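Local coordinates for p800 reaction center core protein (Heliobacterium modesticaldum, PDB 5V8K) that forms the homodimeric core of a photosynthetic reaction centre, carrying the bacteriochlorophylls and iron-sulfur cluster used in light-driven charge separation, at residues A384-L389 with Q450-A455; K261-L265 with W456-D460; Y333-T337 with M464-V468. All coordinates share one frame; numbering follows the deposited sequence.

Contact 1. Residues A384-L389 with Q450-A455. With GBF (Bacteriochlorophyll g), chain D.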
loop_
_atom_site.group_PDB
_atom_site.type_symbol
_atom_site.label_atom_id
_atom_site.label_comp_id
_atom_site.label_asym_id
_atom_site.label_seq_id
_atom_site.Cartn_x
_atom_site.Cartn_y
_atom_site.Cartn_z
ATOM N N ALA A 384 -16.615 -11.818 9.025
ATOM C CA ALA A 384 -15.635 -11.208 8.134
ATOM C C ALA A 384 -14.915 -12.273 7.291
ATOM O O ALA A 384 -14.629 -12.062 6.108
ATOM C CB ALA A 384 -14.639 -10.388 8.954
ATOM N N ILE A 385 -14.632 -13.421 7.891
ATOM C CA ILE A 385 -14.006 -14.536 7.205
ATOM C C ILE A 385 -14.971 -15.182 6.213
ATOM O O ILE A 385 -14.611 -15.460 5.066
ATOM C CB ILE A 385 -13.501 -15.549 8.249
ATOM C CG1 ILE A 385 -12.385 -14.901 9.041
ATOM C CG2 ILE A 385 -13.032 -16.867 7.618
ATOM C CD1 ILE A 385 -12.022 -15.656 10.299
ATOM N N ALA A 386 -16.180 -15.497 6.649
ATOM C CA ALA A 386 -17.203 -15.971 5.713
ATOM C C ALA A 386 -17.371 -15.011 4.531
ATOM O O ALA A 386 -17.393 -15.427 3.366
ATOM C CB ALA A 386 -18.521 -16.143 6.442
ATOM N N GLY A 387 -17.481 -13.718 4.813
ATOM C CA GLY A 387 -17.589 -12.740 3.730
ATOM C C GLY A 387 -16.360 -12.722 2.830
ATOM O O GLY A 387 -16.472 -12.583 1.607
ATOM N N GLY A 388 -15.167 -12.824 3.432
ATOM C CA GLY A 388 -13.951 -12.873 2.636
ATOM C C GLY A 388 -13.913 -14.084 1.724
ATOM O O GLY A 388 -13.464 -13.999 0.579
ATOM N N LEU A 389 -14.445 -15.208 2.193
ATOM C CA LEU A 389 -14.524 -16.398 1.360
ATOM C C LEU A 389 -15.416 -16.187 0.141
ATOM O O LEU A 389 -15.062 -16.584 -0.973
ATOM C CB LEU A 389 -15.018 -17.586 2.196
ATOM C CG LEU A 389 -13.941 -18.218 3.075
ATOM C CD1 LEU A 389 -14.623 -19.164 4.032
ATOM C CD2 LEU A 389 -12.884 -18.956 2.260
ATOM N N GLN A 450 -8.587 -11.182 2.246
ATOM C CA GLN A 450 -9.729 -10.954 3.122
ATOM C C GLN A 450 -10.162 -12.190 3.899
ATOM O O GLN A 450 -11.018 -12.081 4.789
ATOM C CB GLN A 450 -10.907 -10.427 2.281
ATOM C CG GLN A 450 -10.671 -9.060 1.753
ATOM C CD GLN A 450 -10.133 -8.187 2.828
ATOM O OE1 GLN A 450 -8.943 -7.912 2.876
ATOM N NE2 GLN A 450 -10.999 -7.814 3.763
ATOM N N VAL A 451 -9.612 -13.352 3.574
ATOM C CA VAL A 451 -9.758 -14.550 4.395
ATOM C C VAL A 451 -8.571 -14.701 5.352
ATOM O O VAL A 451 -8.741 -14.865 6.562
ATOM C CB VAL A 451 -9.906 -15.797 3.491
ATOM C CG1 VAL A 451 -10.020 -17.045 4.312
ATOM C CG2 VAL A 451 -11.110 -15.650 2.536
ATOM N N ILE A 452 -7.354 -14.588 4.815
ATOM C CA ILE A 452 -6.158 -14.881 5.581
ATOM C C ILE A 452 -5.971 -13.881 6.723
ATOM O O ILE A 452 -5.661 -14.266 7.848
ATOM C CB ILE A 452 -4.936 -14.927 4.643
ATOM C CG1 ILE A 452 -5.089 -16.135 3.710
ATOM C CG2 ILE A 452 -3.610 -15.076 5.439
ATOM C CD1 ILE A 452 -4.195 -16.090 2.465
ATOM N N ALA A 453 -6.153 -12.588 6.456
ATOM C CA ALA A 453 -5.806 -11.607 7.481
ATOM C C ALA A 453 -6.749 -11.673 8.673
ATOM O O ALA A 453 -6.267 -11.859 9.809
ATOM C CB ALA A 453 -5.762 -10.207 6.873
ATOM N N PRO A 454 -8.062 -11.587 8.514
ATOM C CA PRO A 454 -8.930 -11.728 9.686
ATOM C C PRO A 454 -8.769 -13.061 10.408
ATOM O O PRO A 454 -8.935 -13.128 11.628
ATOM C CB PRO A 454 -10.351 -11.599 9.087
ATOM C CG PRO A 454 -10.165 -11.179 7.739
ATOM C CD PRO A 454 -8.850 -11.443 7.266
ATOM N N ALA A 455 -8.569 -14.146 9.665
ATOM C CA ALA A 455 -8.346 -15.437 10.293
ATOM C C ALA A 455 -7.101 -15.392 11.176
ATOM O O ALA A 455 -7.139 -15.818 12.330
ATOM C CB ALA A 455 -8.218 -16.519 9.239
HETATM MG MG GBF D . -8.506 -3.886 2.939
HETATM C CHA GBF D . -6.951 -1.355 4.808
HETATM C CHB GBF D . -11.269 -3.341 4.673
HETATM C CHC GBF D . -10.113 -5.635 0.427
HETATM C CHD GBF D . -5.591 -3.999 0.916
HETATM N NA GBF D . -8.994 -2.714 4.492
HETATM C C1A GBF D . -8.263 -1.876 5.285
HETATM C C2A GBF D . -8.876 -1.282 6.543
HETATM C C3A GBF D . -10.267 -1.915 6.444
HETATM C C4A GBF D . -10.157 -2.736 5.135
HETATM C CMA GBF D . -10.496 -2.785 7.662
HETATM C CAA GBF D . -8.994 0.238 6.733
HETATM C CBA GBF D . -9.394 0.548 8.175
HETATM C CGA GBF D . -10.858 0.984 8.210
HETATM O O1A GBF D . -11.571 1.096 7.210
HETATM O O2A GBF D . -11.364 1.393 9.488
HETATM N NB GBF D . -10.443 -4.343 2.574
HETATM C C1B GBF D . -11.451 -4.162 3.445
HETATM C C2B GBF D . -12.615 -4.778 2.941
HETATM C C3B GBF D . -12.246 -5.397 1.750
HETATM C C4B GBF D . -10.876 -5.127 1.579
HETATM C CMB GBF D . -13.942 -4.785 3.622
HETATM C CAB GBF D . -13.039 -6.249 0.850
HETATM C CBB GBF D . -14.180 -6.787 1.089
HETATM N NC GBF D . -8.005 -4.528 1.037
HETATM C C1C GBF D . -8.690 -5.350 0.250
HETATM C C2C GBF D . -8.164 -6.100 -0.949
HETATM C C3C GBF D . -6.831 -5.538 -0.650
HETATM C C4C GBF D . -6.778 -4.694 0.451
HETATM C CMC GBF D . -8.338 -7.596 -0.855
HETATM C CAC GBF D . -5.620 -5.839 -1.437
HETATM C CBC GBF D . -5.546 -6.720 -2.702
HETATM N ND GBF D . -6.711 -3.055 2.843
HETATM C C1D GBF D . -5.671 -3.061 2.039
HETATM C C2D GBF D . -4.500 -2.009 2.177
HETATM C C3D GBF D . -5.150 -1.474 3.293
HETATM C C4D GBF D . -6.386 -2.033 3.700
HETATM C CMD GBF D . -3.249 -1.814 1.392
HETATM C CAD GBF D . -4.823 -0.501 4.342
HETATM O OBD GBF D . -3.982 0.477 4.355
HETATM C CBD GBF D . -5.964 -0.382 5.317
HETATM C CGD GBF D . -5.443 -0.626 6.717
HETATM O O1D GBF D . -5.553 -1.672 7.353
HETATM O O2D GBF D . -4.691 0.441 7.337
HETATM C CED GBF D . -4.020 0.190 8.562
HETATM C C1 GBF D . -12.692 1.880 9.609
HETATM C C2 GBF D . -12.758 3.306 9.174
HETATM C C3 GBF D . -12.826 4.297 10.075
HETATM C C4 GBF D . -12.762 3.977 11.542
HETATM C C5 GBF D . -12.907 5.723 9.611
HETATM C C6 GBF D . -14.264 6.379 9.910
HETATM C C7 GBF D . -15.339 5.780 9.018
HETATM C C8 GBF D . -16.219 6.497 8.302
HETATM C C9 GBF D . -16.191 7.978 8.263
HETATM C C10 GBF D . -17.218 5.791 7.428
HETATM C C11 GBF D . -16.420 5.265 6.249
HETATM C C12 GBF D . -16.032 6.448 5.415
HETATM C C13 GBF D . -14.821 6.596 4.878
HETATM C C14 GBF D . -14.598 7.810 4.061
HETATM C C15 GBF D . -13.712 5.640 5.081
HETATM O O HOH W 1 -12.932 -10.196 5.329
HETATM O O HOH W 2 -7.905 -6.036 4.236
#
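Gln450 meets Gly388 at the start of its side chain and a bacteriochlorophyll g at the end. Its CB rests 3.9 Å from Gly388 CA, against a glycine with no side chain of its own. The bend at chi2 (-46°) brings the amide over the pigment, where it lies flat and nearly parallel to the macrocycle on its ring B side: CG lies 3.7 Å from CHC, and CD comes to 3.4 Å from C4B. NE2 packs on the neighbouring C3B, while OE1 accepts a 2.5 Å hydrogen bond from the water that ligates the magnesium at 2.6 Å. Gln450 is thus a second-shell residue that holds an axial water rather than the metal itself.

The backbones are joined by a different water, which donates to Ala384 O (2.6 Å) and Gln450 O (2.7 Å). Pro454 lacks the N-H that would normally reach Gln450 O, so this water serves a carbonyl left over at the helix kink. Ala384 and Gly388 present a small-xxx-small surface; beside it Val451 CG2 touches Gly388 C at 3.3 Å, and Ile385 slides past Pro454 until its CD1 reaches Ala455. The helical segments run antiparallel at 165°. Around this pair, Tyr333 of helix 311-344 touches Ala384, Gln450 and Pro454, helix 258-291 packs on Leu389, Val451 and Ala455, and helix 575-599 meets Ile452.

Contact 2. Residues K261-L265 with W456-D460. With CA (calcium ion), chain B; GBF (Bacteriochlorophyll g), chain Y.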
loop_
_atom_site.group_PDB
_atom_site.type_symbol
_atom_site.label_atom_id
_atom_site.label_comp_id
_atom_site.label_asym_id
_atom_site.label_seq_id
_atom_site.Cartn_x
_atom_site.Cartn_y
_atom_site.Cartn_z
ATOM N N LYS A 261 0.831 -21.918 16.036
ATOM C CA LYS A 261 0.267 -20.897 15.163
ATOM C C LYS A 261 1.129 -20.635 13.935
ATOM O O LYS A 261 0.585 -20.239 12.899
ATOM C CB LYS A 261 0.006 -19.625 15.959
ATOM C CG LYS A 261 -1.116 -19.832 16.908
ATOM C CD LYS A 261 -1.409 -18.634 17.762
ATOM C CE LYS A 261 -0.367 -18.423 18.775
ATOM N NZ LYS A 261 -0.623 -17.225 19.594
ATOM N N GLN A 262 2.439 -20.897 13.991
ATOM C CA GLN A 262 3.244 -20.846 12.767
ATOM C C GLN A 262 2.832 -21.954 11.805
ATOM O O GLN A 262 2.666 -21.714 10.600
ATOM C CB GLN A 262 4.731 -20.949 13.085
ATOM C CG GLN A 262 5.318 -19.679 13.664
ATOM C CD GLN A 262 6.698 -19.886 14.318
ATOM O OE1 GLN A 262 7.489 -20.717 13.886
ATOM N NE2 GLN A 262 6.987 -19.102 15.330
ATOM N N ALA A 263 2.608 -23.157 12.320
ATOM C CA ALA A 263 2.148 -24.248 11.474
ATOM C C ALA A 263 0.773 -23.953 10.896
ATOM O O ALA A 263 0.482 -24.286 9.739
ATOM C CB ALA A 263 2.095 -25.537 12.264
ATOM N N ILE A 264 -0.090 -23.348 11.700
ATOM C CA ILE A 264 -1.441 -23.009 11.268
ATOM C C ILE A 264 -1.386 -22.007 10.126
ATOM O O ILE A 264 -2.063 -22.160 9.108
ATOM C CB ILE A 264 -2.252 -22.468 12.458
ATOM C CG1 ILE A 264 -2.636 -23.627 13.361
ATOM C CG2 ILE A 264 -3.514 -21.715 11.977
ATOM C CD1 ILE A 264 -3.228 -23.203 14.656
ATOM N N LEU A 265 -0.579 -20.967 10.280
ATOM C CA LEU A 265 -0.498 -19.961 9.246
ATOM C C LEU A 265 0.026 -20.565 7.960
ATOM O O LEU A 265 -0.509 -20.283 6.887
ATOM C CB LEU A 265 0.347 -18.782 9.706
ATOM C CG LEU A 265 0.473 -17.631 8.699
ATOM C CD1 LEU A 265 -0.923 -17.024 8.283
ATOM C CD2 LEU A 265 1.359 -16.574 9.260
ATOM N N TRP A 456 -6.017 -14.803 10.676
ATOM C CA TRP A 456 -4.795 -14.717 11.464
ATOM C C TRP A 456 -4.986 -13.836 12.695
ATOM O O TRP A 456 -4.616 -14.224 13.816
ATOM C CB TRP A 456 -3.625 -14.202 10.611
ATOM C CG TRP A 456 -2.456 -13.945 11.538
ATOM C CD1 TRP A 456 -2.008 -12.739 11.935
ATOM C CD2 TRP A 456 -1.687 -14.920 12.257
ATOM N NE1 TRP A 456 -0.999 -12.885 12.867
ATOM C CE2 TRP A 456 -0.783 -14.219 13.080
ATOM C CE3 TRP A 456 -1.686 -16.313 12.301
ATOM C CZ2 TRP A 456 0.141 -14.875 13.931
ATOM C CZ3 TRP A 456 -0.774 -16.969 13.146
ATOM C CH2 TRP A 456 0.126 -16.247 13.937
ATOM N N PHE A 457 -5.547 -12.640 12.511
ATOM C CA PHE A 457 -5.784 -11.760 13.648
ATOM C C PHE A 457 -6.639 -12.456 14.698
ATOM O O PHE A 457 -6.329 -12.391 15.889
ATOM C CB PHE A 457 -6.408 -10.446 13.192
ATOM C CG PHE A 457 -5.486 -9.593 12.337
ATOM C CD1 PHE A 457 -4.155 -9.400 12.674
ATOM C CD2 PHE A 457 -5.956 -9.017 11.161
ATOM C CE1 PHE A 457 -3.325 -8.620 11.848
ATOM C CE2 PHE A 457 -5.163 -8.250 10.382
ATOM C CZ PHE A 457 -3.845 -8.059 10.703
ATOM N N TYR A 458 -7.653 -13.212 14.278
ATOM C CA TYR A 458 -8.458 -13.938 15.255
ATOM C C TYR A 458 -7.625 -14.990 15.986
ATOM O O TYR A 458 -7.648 -15.079 17.224
ATOM C CB TYR A 458 -9.660 -14.580 14.575
ATOM C CG TYR A 458 -10.453 -15.431 15.512
ATOM C CD1 TYR A 458 -11.370 -14.864 16.376
ATOM C CD2 TYR A 458 -10.303 -16.797 15.538
ATOM C CE1 TYR A 458 -12.090 -15.633 17.273
ATOM C CE2 TYR A 458 -11.035 -17.579 16.417
ATOM C CZ TYR A 458 -11.910 -16.986 17.304
ATOM O OH TYR A 458 -12.656 -17.749 18.207
ATOM N N ILE A 459 -6.902 -15.812 15.226
ATOM C CA ILE A 459 -6.186 -16.946 15.800
ATOM C C ILE A 459 -5.109 -16.466 16.771
ATOM O O ILE A 459 -4.849 -17.102 17.787
ATOM C CB ILE A 459 -5.620 -17.812 14.655
ATOM C CG1 ILE A 459 -6.740 -18.674 14.067
ATOM C CG2 ILE A 459 -4.427 -18.677 15.114
ATOM C CD1 ILE A 459 -6.371 -19.301 12.727
ATOM N N ASP A 460 -4.487 -15.340 16.486
ATOM C CA ASP A 460 -3.477 -14.806 17.372
ATOM C C ASP A 460 -4.059 -14.009 18.537
ATOM O O ASP A 460 -3.298 -13.304 19.194
ATOM C CB ASP A 460 -2.499 -13.909 16.624
ATOM C CG ASP A 460 -1.041 -14.120 17.090
ATOM O OD1 ASP A 460 -0.709 -15.204 17.589
ATOM O OD2 ASP A 460 -0.249 -13.172 16.974
HETATM CA CA CA B . 2.104 -13.142 17.561
HETATM MG MG GBF Y . -15.792 -22.934 14.450
HETATM C CHA GBF Y . -14.737 -24.716 17.255
HETATM C CHB GBF Y . -14.085 -20.310 15.600
HETATM C CHC GBF Y . -16.338 -21.583 11.331
HETATM C CHD GBF Y . -16.786 -26.136 13.114
HETATM N NA GBF Y . -14.688 -22.583 16.073
HETATM C C1A GBF Y . -14.500 -23.242 17.222
HETATM C C2A GBF Y . -13.515 -22.655 18.203
HETATM C C3A GBF Y . -13.691 -21.205 17.810
HETATM C C4A GBF Y . -14.169 -21.383 16.412
HETATM C CMA GBF Y . -14.780 -20.537 18.673
HETATM C CAA GBF Y . -12.042 -23.094 18.198
HETATM C CBA GBF Y . -11.492 -23.259 16.790
HETATM C CGA GBF Y . -11.075 -21.952 16.148
HETATM O O1A GBF Y . -10.644 -21.003 16.774
HETATM O O2A GBF Y . -11.043 -21.882 14.709
HETATM N NB GBF Y . -15.245 -21.187 13.589
HETATM C C1B GBF Y . -14.611 -20.189 14.219
HETATM C C2B GBF Y . -14.507 -19.126 13.326
HETATM C C3B GBF Y . -15.131 -19.488 12.149
HETATM C C4B GBF Y . -15.626 -20.780 12.352
HETATM C CMB GBF Y . -13.826 -17.800 13.563
HETATM C CAB GBF Y . -15.157 -18.544 11.017
HETATM C CBB GBF Y . -15.534 -18.709 9.789
HETATM N NC GBF Y . -16.409 -23.702 12.669
HETATM C C1C GBF Y . -16.620 -23.019 11.541
HETATM C C2C GBF Y . -17.168 -23.581 10.281
HETATM C C3C GBF Y . -17.222 -24.895 10.949
HETATM C C4C GBF Y . -16.812 -24.931 12.276
HETATM C CMC GBF Y . -18.532 -22.917 10.023
HETATM C CAC GBF Y . -17.697 -26.134 10.287
HETATM C CBC GBF Y . -18.150 -26.153 8.859
HETATM N ND GBF Y . -15.824 -24.899 14.910
HETATM C C1D GBF Y . -16.199 -26.080 14.455
HETATM C C2D GBF Y . -16.043 -27.441 15.310
HETATM C C3D GBF Y . -15.480 -26.691 16.322
HETATM C C4D GBF Y . -15.333 -25.296 16.139
HETATM C CMD GBF Y . -16.338 -28.901 15.163
HETATM C CAD GBF Y . -15.148 -26.980 17.727
HETATM O OBD GBF Y . -14.796 -28.041 18.337
HETATM C CBD GBF Y . -14.593 -25.725 18.320
HETATM C CGD GBF Y . -15.399 -25.354 19.521
HETATM O O1D GBF Y . -16.428 -24.669 19.442
HETATM O O2D GBF Y . -14.969 -25.872 20.783
HETATM C CED GBF Y . -15.784 -25.553 21.904
HETATM C C1 GBF Y . -10.654 -20.675 14.059
HETATM C C2 GBF Y . -10.349 -21.003 12.632
HETATM C C3 GBF Y . -10.055 -20.044 11.754
HETATM C C4 GBF Y . -10.077 -18.615 12.179
HETATM C C5 GBF Y . -9.727 -20.412 10.328
HETATM C C6 GBF Y . -10.913 -20.027 9.421
HETATM C C7 GBF Y . -10.589 -20.278 7.955
HETATM C C8 GBF Y . -11.495 -20.781 7.084
HETATM C C9 GBF Y . -12.910 -21.106 7.503
HETATM C C10 GBF Y . -11.174 -20.986 5.623
HETATM C C11 GBF Y . -9.866 -21.625 5.324
HETATM C C12 GBF Y . -9.787 -22.099 3.887
HETATM C C13 GBF Y . -8.775 -22.879 3.463
HETATM C C14 GBF Y . -8.749 -23.323 2.036
HETATM C C15 GBF Y . -7.658 -23.312 4.393
HETATM O O HOH W 3 1.810 -15.642 17.598
HETATM O O HOH W 4 1.196 -13.272 19.728
#
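Lys261 reaches Asp460 because its CG stands anti to the carbonyl carbon (chi1 -70°) and the otherwise extended chain bends at chi3 (-72°), while Asp460 takes an unstaggered chi1 of -140°. The contact packs two helices predicted to cross the membrane in this PsaA/PsaB-like core at a calcium site, where helix 449-459 ends. Lys261 NZ meets Asp460 OD1 at 2.8 Å, nearly in line with the C-O bond, as a hydrogen-bonded salt bridge. A calcium-bound water also donates to OD1, and OD2 ligates the calcium ion at 2.4 Å, so the carboxylate divides its oxygens between ammonium and metal. Gln509 and the carbonyl of Leu597 supply further calcium ligands; Tyr505 bonds OD2, and Ser495, Asn255 and Leu494 O share Lys261 NZ.

Next to the salt bridge, Trp456 is held on two sides: Asp460 CB lies 3.8 Å above one face and Leu265 CD2 4.3 Å above the opposite one, both toward the rim. At its edge, CZ3 approaches Lys261 O at 3.5 Å. Ile459 runs counter to the lysine chain, with CG2 beside Lys261 CG, and its CD1 sits 3.8 Å from both Ile264 CG2 and C4 of a bacteriochlorophyll g tail.

Contact 3. Residues Y333-T337 with M464-V468. With GB0 (Bacteriochlorophyll g'), chain C.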
loop_
_atom_site.group_PDB
_atom_site.type_symbol
_atom_site.label_atom_id
_atom_site.label_comp_id
_atom_site.label_asym_id
_atom_site.label_seq_id
_atom_site.Cartn_x
_atom_site.Cartn_y
_atom_site.Cartn_z
ATOM N N TYR A 333 -17.856 -5.654 9.089
ATOM C CA TYR A 333 -17.059 -4.440 9.018
ATOM C C TYR A 333 -17.865 -3.220 9.452
ATOM O O TYR A 333 -17.306 -2.264 9.996
ATOM C CB TYR A 333 -16.474 -4.279 7.611
ATOM C CG TYR A 333 -15.337 -5.270 7.320
ATOM C CD1 TYR A 333 -15.602 -6.603 7.039
ATOM C CD2 TYR A 333 -14.014 -4.875 7.362
ATOM C CE1 TYR A 333 -14.569 -7.522 6.816
ATOM C CE2 TYR A 333 -12.963 -5.796 7.128
ATOM C CZ TYR A 333 -13.268 -7.102 6.855
ATOM O OH TYR A 333 -12.283 -8.013 6.635
ATOM N N GLY A 334 -19.176 -3.212 9.232
ATOM C CA GLY A 334 -19.959 -2.106 9.722
ATOM C C GLY A 334 -20.037 -2.072 11.240
ATOM O O GLY A 334 -19.860 -1.020 11.868
ATOM N N ILE A 335 -20.316 -3.221 11.855
ATOM C CA ILE A 335 -20.307 -3.279 13.313
ATOM C C ILE A 335 -18.942 -2.888 13.859
ATOM O O ILE A 335 -18.837 -2.113 14.825
ATOM C CB ILE A 335 -20.719 -4.670 13.816
ATOM C CG1 ILE A 335 -22.227 -4.864 13.673
ATOM C CG2 ILE A 335 -20.362 -4.836 15.306
ATOM C CD1 ILE A 335 -22.642 -6.291 13.917
ATOM N N ALA A 336 -17.866 -3.460 13.284
ATOM C CA ALA A 336 -16.546 -3.242 13.862
ATOM C C ALA A 336 -16.111 -1.807 13.660
ATOM O O ALA A 336 -15.329 -1.291 14.462
ATOM C CB ALA A 336 -15.510 -4.202 13.260
ATOM N N THR A 337 -16.609 -1.150 12.603
ATOM C CA THR A 337 -16.302 0.266 12.387
ATOM C C THR A 337 -17.035 1.138 13.404
ATOM O O THR A 337 -16.451 2.070 13.949
ATOM C CB THR A 337 -16.668 0.718 10.966
ATOM O OG1 THR A 337 -15.915 -0.038 10.029
ATOM C CG2 THR A 337 -16.301 2.178 10.724
ATOM N N MET A 464 -11.650 -8.931 18.070
ATOM C CA MET A 464 -12.196 -8.721 16.744
ATOM C C MET A 464 -13.542 -7.987 16.786
ATOM O O MET A 464 -14.216 -7.866 15.759
ATOM C CB MET A 464 -12.270 -10.069 16.025
ATOM C CG MET A 464 -10.871 -10.746 15.817
ATOM S SD MET A 464 -9.725 -9.770 14.798
ATOM C CE MET A 464 -10.403 -10.083 13.187
ATOM N N GLY A 465 -13.920 -7.459 17.945
ATOM C CA GLY A 465 -15.069 -6.581 18.023
ATOM C C GLY A 465 -14.828 -5.168 17.542
ATOM O O GLY A 465 -15.797 -4.425 17.351
ATOM N N SER A 466 -13.576 -4.820 17.263
ATOM C CA SER A 466 -13.143 -3.449 17.062
ATOM C C SER A 466 -11.799 -3.515 16.352
ATOM O O SER A 466 -11.084 -4.507 16.472
ATOM C CB SER A 466 -13.053 -2.701 18.410
ATOM O OG SER A 466 -12.528 -1.391 18.244
ATOM N N PHE A 467 -11.448 -2.448 15.616
ATOM C CA PHE A 467 -10.138 -2.402 14.991
ATOM C C PHE A 467 -9.062 -1.892 15.961
ATOM O O PHE A 467 -7.863 -2.083 15.698
ATOM C CB PHE A 467 -10.139 -1.517 13.712
ATOM C CG PHE A 467 -11.121 -1.932 12.658
ATOM C CD1 PHE A 467 -11.347 -3.263 12.385
ATOM C CD2 PHE A 467 -11.837 -0.969 11.953
ATOM C CE1 PHE A 467 -12.247 -3.640 11.420
ATOM C CE2 PHE A 467 -12.738 -1.332 10.983
ATOM C CZ PHE A 467 -12.952 -2.680 10.717
ATOM N N VAL A 468 -9.446 -1.242 17.057
ATOM C CA VAL A 468 -8.508 -0.757 18.066
ATOM C C VAL A 468 -8.776 -1.440 19.393
ATOM O O VAL A 468 -9.705 -2.250 19.501
ATOM C CB VAL A 468 -8.577 0.771 18.220
ATOM C CG1 VAL A 468 -8.191 1.429 16.920
ATOM C CG2 VAL A 468 -9.945 1.202 18.609
HETATM C C1 GB0 C . -4.388 -6.318 3.101
HETATM C C2 GB0 C . -5.025 -6.721 4.397
HETATM C C3 GB0 C . -4.964 -5.890 5.407
HETATM C C4 GB0 C . -4.289 -4.569 5.300
HETATM C C5 GB0 C . -5.588 -6.314 6.672
HETATM C C6 GB0 C . -6.582 -5.282 7.129
HETATM N NB GB0 C . 2.571 -0.336 6.282
HETATM N ND GB0 C . 2.447 -3.583 8.541
HETATM C C10 GB0 C . -8.771 -6.976 9.815
HETATM C C11 GB0 C . -10.273 -6.793 9.877
HETATM C C12 GB0 C . -10.727 -6.862 11.317
HETATM C C13 GB0 C . -12.004 -7.156 11.600
HETATM C C14 GB0 C . -12.980 -7.462 10.518
HETATM C C15 GB0 C . -12.530 -7.173 13.009
HETATM C C1A GB0 C . 1.228 -4.297 5.777
HETATM C C1B GB0 C . 2.473 -0.277 4.955
HETATM C C1C GB0 C . 3.485 0.131 9.193
HETATM C C1D GB0 C . 2.826 -3.978 9.725
HETATM C C2A GB0 C . 1.030 -4.852 4.383
HETATM C C2B GB0 C . 2.832 0.997 4.561
HETATM C C2C GB0 C . 3.860 0.776 10.479
HETATM C C2D GB0 C . 2.601 -5.444 10.279
HETATM C C3A GB0 C . 1.759 -3.819 3.554
HETATM C C3B GB0 C . 3.166 1.733 5.674
HETATM C C3C GB0 C . 3.832 -0.568 11.096
HETATM C C3D GB0 C . 1.991 -5.768 9.071
HETATM C C4A GB0 C . 1.875 -2.745 4.595
HETATM C C4B GB0 C . 3.039 0.853 6.749
HETATM C C4C GB0 C . 3.533 -1.629 10.260
HETATM C C4D GB0 C . 1.901 -4.754 8.067
HETATM C C7 GB0 C . -7.160 -5.753 8.432
HETATM C C8 GB0 C . -8.245 -6.531 8.474
HETATM C C9 GB0 C . -8.883 -7.003 7.207
HETATM C CAA GB0 C . -0.435 -4.970 3.987
HETATM C CAB GB0 C . 3.558 3.163 5.548
HETATM C CAC GB0 C . 4.099 -0.866 12.518
HETATM C CAD GB0 C . 1.374 -6.982 8.528
HETATM C CBA GB0 C . -0.589 -5.682 2.647
HETATM C CBB GB0 C . 4.174 3.893 6.418
HETATM C CBC GB0 C . 4.451 0.202 13.527
HETATM C CBD GB0 C . 0.907 -6.672 7.136
HETATM C CED GB0 C . -2.301 -8.559 6.646
HETATM C CGA GB0 C . -2.047 -5.868 2.299
HETATM C CGD GB0 C . -0.558 -6.897 7.125
HETATM C CHA GB0 C . 1.336 -5.269 6.890
HETATM C CHB GB0 C . 2.062 -1.456 4.175
HETATM C CHC GB0 C . 3.369 1.175 8.154
HETATM C CHD GB0 C . 3.441 -3.031 10.663
HETATM C CMA GB0 C . 3.174 -4.216 3.072
HETATM C CMB GB0 C . 2.784 1.568 3.191
HETATM C CMC GB0 C . 5.257 1.395 10.361
HETATM C CMD GB0 C . 2.904 -6.139 11.537
HETATM N NA GB0 C . 1.917 -3.156 5.858
HETATM N NC GB0 C . 3.294 -1.166 9.024
HETATM O O1A GB0 C . -2.540 -5.405 1.278
HETATM O O1D GB0 C . -1.391 -6.131 7.593
HETATM O O2A GB0 C . -2.969 -6.341 3.317
HETATM O O2D GB0 C . -0.968 -8.126 6.546
HETATM O OBD GB0 C . 1.238 -8.182 8.941
HETATM MG MG GB0 C . 2.756 -2.080 7.296
#
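Phe467 packs the CE1-CZ-CE2 end of its ring against Ala336 and Thr337, so that a loop residue rests on helix 311-344, predicted to span the membrane, at the pocket for the isoprenoid tail of a bacteriochlorophyll g'. Ala336 CB touches CE1 of the phenyl ring at 3.8 Å, Thr337 OG1 stands obliquely 3.6 Å from its CE2, and Ala336 O lies over one face toward the rim. Tyr333 crosses Phe467 at about a right angle, its CD2 being 4.1 Å from Phe467 CZ.

The end of the tail threads between these groups. Its C13 meets the Phe467 ring at the edge, in plane, 3.5 Å from CE1, whereas C14 sits 3.7 Å above the Tyr333 ring. Met464, folded back at chi2 and chi3 (-61° and -76°), brings CE to 3.6 Å from C15. The Tyr333 face therefore takes C14, the Phe467 edge C13, and Met464 CE both C15 and C13.

Further out, polar bonds fix the backbone that carries these groups. Thr340 OG1, Asn339 ND2 and Asp343 OD2, all on helix 311-344, hydrogen-bond Phe467 N, Gly465 O and Ser466 OG respectively. On the helix itself, Tyr333 O takes two hydrogen bonds from Thr337, from N and from OG1, which approach from opposite faces of its carbonyl plane; Thr337 OG1 lies 2.6 Å from Tyr333 O, with a C=O...OG1 angle of 155°.

From the N terminus, 261-265 comes first and pairs with 456-460, 191 residues later, closing the wide loop of contact 2. Inside it, 333-337 opens contact 3, which ends at 464-468, beyond the close of contact 2, so these two cross. Contact 1, joining 384-389 to 450-455, nests within both. Helix 449-459 belongs to contacts 1 and 2 through adjoining segments, and the loop after it returns to helix 311-344 in contact 3. Helices 258-291, 311-344 and 376-401 are thereby gathered about 449-459. Direct touches complete the set: contacts 1 and 3 meet through Tyr333 and Met464, and contacts 2 and 3 through Met464.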